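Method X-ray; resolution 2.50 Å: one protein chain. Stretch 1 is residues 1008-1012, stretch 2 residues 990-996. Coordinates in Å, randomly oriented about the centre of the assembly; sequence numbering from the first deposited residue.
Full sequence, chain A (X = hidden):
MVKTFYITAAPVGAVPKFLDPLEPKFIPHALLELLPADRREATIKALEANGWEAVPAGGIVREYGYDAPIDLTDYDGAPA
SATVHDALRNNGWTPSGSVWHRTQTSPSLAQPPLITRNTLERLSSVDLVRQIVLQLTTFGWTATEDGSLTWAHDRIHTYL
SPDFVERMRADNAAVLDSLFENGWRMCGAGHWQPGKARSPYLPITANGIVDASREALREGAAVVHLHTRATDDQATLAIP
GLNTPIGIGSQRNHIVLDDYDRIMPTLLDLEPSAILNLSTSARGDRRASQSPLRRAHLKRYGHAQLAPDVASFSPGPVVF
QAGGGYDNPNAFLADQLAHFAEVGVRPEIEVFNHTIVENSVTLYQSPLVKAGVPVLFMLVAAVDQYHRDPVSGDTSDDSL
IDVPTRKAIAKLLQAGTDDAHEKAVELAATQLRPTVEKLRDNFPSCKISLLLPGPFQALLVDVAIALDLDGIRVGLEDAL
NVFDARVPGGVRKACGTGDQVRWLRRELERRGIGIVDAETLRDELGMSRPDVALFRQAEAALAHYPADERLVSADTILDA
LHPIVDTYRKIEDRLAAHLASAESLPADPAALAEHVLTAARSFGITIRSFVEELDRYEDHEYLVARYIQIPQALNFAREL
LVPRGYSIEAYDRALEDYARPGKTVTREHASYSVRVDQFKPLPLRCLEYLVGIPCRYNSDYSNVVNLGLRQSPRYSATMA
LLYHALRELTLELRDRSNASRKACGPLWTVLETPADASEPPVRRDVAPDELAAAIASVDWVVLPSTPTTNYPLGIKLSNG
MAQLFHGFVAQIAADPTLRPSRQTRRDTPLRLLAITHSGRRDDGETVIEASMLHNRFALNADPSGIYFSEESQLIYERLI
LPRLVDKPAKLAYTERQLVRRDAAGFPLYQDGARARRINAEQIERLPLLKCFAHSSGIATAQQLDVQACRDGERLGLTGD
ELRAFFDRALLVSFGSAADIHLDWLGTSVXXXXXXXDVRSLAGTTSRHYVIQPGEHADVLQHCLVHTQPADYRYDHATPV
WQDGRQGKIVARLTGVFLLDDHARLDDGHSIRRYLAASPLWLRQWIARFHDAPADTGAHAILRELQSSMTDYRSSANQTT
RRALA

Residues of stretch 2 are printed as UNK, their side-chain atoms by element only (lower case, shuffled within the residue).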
# COMPACT_ATOMS: atom_id res chain seq x y z
N HIS A 1008 5.54 -15.21 -3.66
CA HIS A 1008 5.71 -15.28 -2.21
C HIS A 1008 6.31 -14.00 -1.63
O HIS A 1008 6.10 -13.69 -0.45
CB HIS A 1008 6.60 -16.47 -1.83
CG HIS A 1008 5.94 -17.80 -2.05
ND1 HIS A 1008 4.82 -18.20 -1.36
CD2 HIS A 1008 6.26 -18.83 -2.87
CE1 HIS A 1008 4.47 -19.41 -1.75
NE2 HIS A 1008 5.33 -19.82 -2.67
N TYR A 1009 7.04 -13.25 -2.45
CA TYR A 1009 7.68 -12.02 -2.00
C TYR A 1009 6.70 -10.86 -1.89
O TYR A 1009 7.04 -9.80 -1.34
CB TYR A 1009 8.82 -11.63 -2.95
CG TYR A 1009 9.96 -12.63 -3.04
CD1 TYR A 1009 10.23 -13.50 -2.00
CD2 TYR A 1009 10.76 -12.68 -4.17
CE1 TYR A 1009 11.27 -14.41 -2.08
CE2 TYR A 1009 11.80 -13.58 -4.26
CZ TYR A 1009 12.05 -14.44 -3.22
OH TYR A 1009 13.09 -15.34 -3.32
N VAL A 1010 5.50 -11.04 -2.41
CA VAL A 1010 4.51 -9.97 -2.46
C VAL A 1010 3.54 -10.02 -1.29
O VAL A 1010 2.86 -11.03 -1.08
CB VAL A 1010 3.71 -10.01 -3.78
CG1 VAL A 1010 2.66 -8.90 -3.81
CG2 VAL A 1010 4.65 -9.90 -4.97
N ILE A 1011 3.47 -8.93 -0.53
CA ILE A 1011 2.58 -8.84 0.62
C ILE A 1011 1.22 -8.28 0.22
O ILE A 1011 1.12 -7.19 -0.34
CB ILE A 1011 3.17 -7.97 1.74
CG1 ILE A 1011 4.47 -8.58 2.26
CG2 ILE A 1011 2.18 -7.83 2.89
CD1 ILE A 1011 5.10 -7.83 3.43
N GLN A 1012 0.17 -9.04 0.51
CA GLN A 1012 -1.20 -8.60 0.27
C GLN A 1012 -1.91 -8.35 1.61
O GLN A 1012 -1.41 -8.78 2.65
CB GLN A 1012 -1.95 -9.65 -0.57
CG GLN A 1012 -1.08 -10.33 -1.63
CD GLN A 1012 -1.67 -10.23 -3.01
OE1 GLN A 1012 -1.97 -9.14 -3.50
NE2 GLN A 1012 -1.86 -11.38 -3.66
N UNK A 990 17.92 -21.65 1.98
CA UNK A 990 17.07 -20.89 2.89
C UNK A 990 17.00 -19.46 2.36
O UNK A 990 18.01 -18.76 2.33
c UNK A 990 17.59 -20.90 4.34
c UNK A 990 16.82 -19.90 5.19
c UNK A 990 17.50 -22.30 4.93
N UNK A 991 15.82 -19.04 1.94
CA UNK A 991 15.67 -17.78 1.23
C UNK A 991 14.99 -16.70 2.08
O UNK A 991 13.84 -16.84 2.48
c UNK A 991 14.69 -16.73 -0.87
c UNK A 991 14.88 -18.00 -0.07
o UNK A 991 13.72 -16.66 -1.64
o UNK A 991 15.51 -15.79 -0.73
N UNK A 992 15.72 -15.62 2.33
CA UNK A 992 15.20 -14.49 3.09
C UNK A 992 15.18 -13.22 2.24
O UNK A 992 16.20 -12.55 2.10
c UNK A 992 15.38 -13.15 5.21
c UNK A 992 16.03 -14.24 4.37
c UNK A 992 16.19 -15.52 5.17
N UNK A 993 14.02 -12.90 1.68
CA UNK A 993 13.90 -11.72 0.83
C UNK A 993 12.77 -10.81 1.33
O UNK A 993 11.68 -11.28 1.65
c UNK A 993 13.55 -10.86 -1.51
o UNK A 993 14.73 -12.92 -1.11
c UNK A 993 13.65 -12.10 -0.64
N UNK A 994 13.05 -9.51 1.39
CA UNK A 994 12.11 -8.54 1.92
C UNK A 994 11.18 -7.98 0.84
O UNK A 994 11.55 -7.86 -0.33
c UNK A 994 12.86 -7.41 2.60
N UNK A 995 9.97 -7.61 1.25
CA UNK A 995 8.97 -7.07 0.33
C UNK A 995 9.39 -5.72 -0.24
O UNK A 995 9.12 -5.42 -1.40
c UNK A 995 7.62 -6.95 1.03
c UNK A 995 6.23 -4.89 0.69
c UNK A 995 6.02 -6.67 -0.88
c UNK A 995 5.29 -4.15 -0.01
c UNK A 995 5.08 -5.93 -1.59
c UNK A 995 4.72 -4.67 -1.15
c UNK A 995 6.60 -6.15 0.26
N UNK A 996 10.03 -4.90 0.59
CA UNK A 996 10.47 -3.58 0.15
C UNK A 996 11.83 -3.62 -0.54
O UNK A 996 12.38 -2.58 -0.90
o UNK A 996 11.21 -4.35 2.81
n UNK A 996 12.06 -2.29 3.15
c UNK A 996 10.50 -2.61 1.33
c UNK A 996 11.29 -3.16 2.50

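Position 990 carries three side-chain carbons, one bonded to the backbone and forking into the other two. It lies in a strand, beyond reach of stretch 1. A beta-branched, all-carbon side chain of this size is Val-990.

Position 991 has two side-chain carbons, the second carrying two oxygens, and its CA-to-CB bond points toward stretch 1. One oxygen lies at the edge of the Tyr-1009 ring, near its plane, in front of the phenol hydroxyl. A carboxylate on so short a stem makes this Asp-991. The modelled gap from Asp-991 OD2 to Tyr-1009 OH is 2.2 Å, too short to be real, so no design rule should rest on that distance.

Position 992 again shows three carbons, forked at the first, but pointing away from stretch 1, as expected one step along a strand. This is Val-992.

At position 993 the first side-chain carbon bears one oxygen and one carbon. It points toward stretch 1, and that branching carbon sits over a face of the Tyr-1009 ring, its CB 3.9 Å from the ring centroid and 22° off the normal, a CH-pi contact. One hydroxyl and one methyl on CB give Thr-993. Its hydroxyl turns to its own stretch: Thr-993 OG1 donates a hydrogen bond to Asp-991 OD1 at 3.0 Å, tying together the two side chains that meet the tyrosine ring.

Position 994 has a single side-chain carbon directed away from the partner: Ala-994.

Position 995 points toward stretch 1 and holds one carbon followed by a six-carbon ring; Ile-1011 CB lies over one face, 4.2 Å from the ring centroid and 14° off the normal, and Tyr-1009 O approaches the edge. A plain benzyl side chain is Phe-995; its CD1 is 3.3 Å from Tyr-1009 O.

Position 996 has two side-chain carbons, the second bearing one oxygen and one nitrogen. It points away and makes no contact with stretch 1; the amide identifies Asn-996, whose polar atoms are hydrogen-bonded elsewhere in the structure.

The contact works by exchanging rings. Tyr-1009 starts sideways, yet its end reaches stretch 2, where Thr-993 covers a face; Phe-995 answers by packing against the backbone and side chains of stretch 1. Ile-1011 CD1 also comes within 3.6 Å of Phe-995 CB, and Val-1010, though pointing away, still brings CG1 to 4.4 Å from Phe-995 CE1. No hydrogen bond is assigned between the stretches, so the readable rule is shape: one face of each ring is covered by a beta-branched CB from the other stretch, and alternate residues of stretch 2 face the partner.

Stretch 2 (990-996) VDVTAFN
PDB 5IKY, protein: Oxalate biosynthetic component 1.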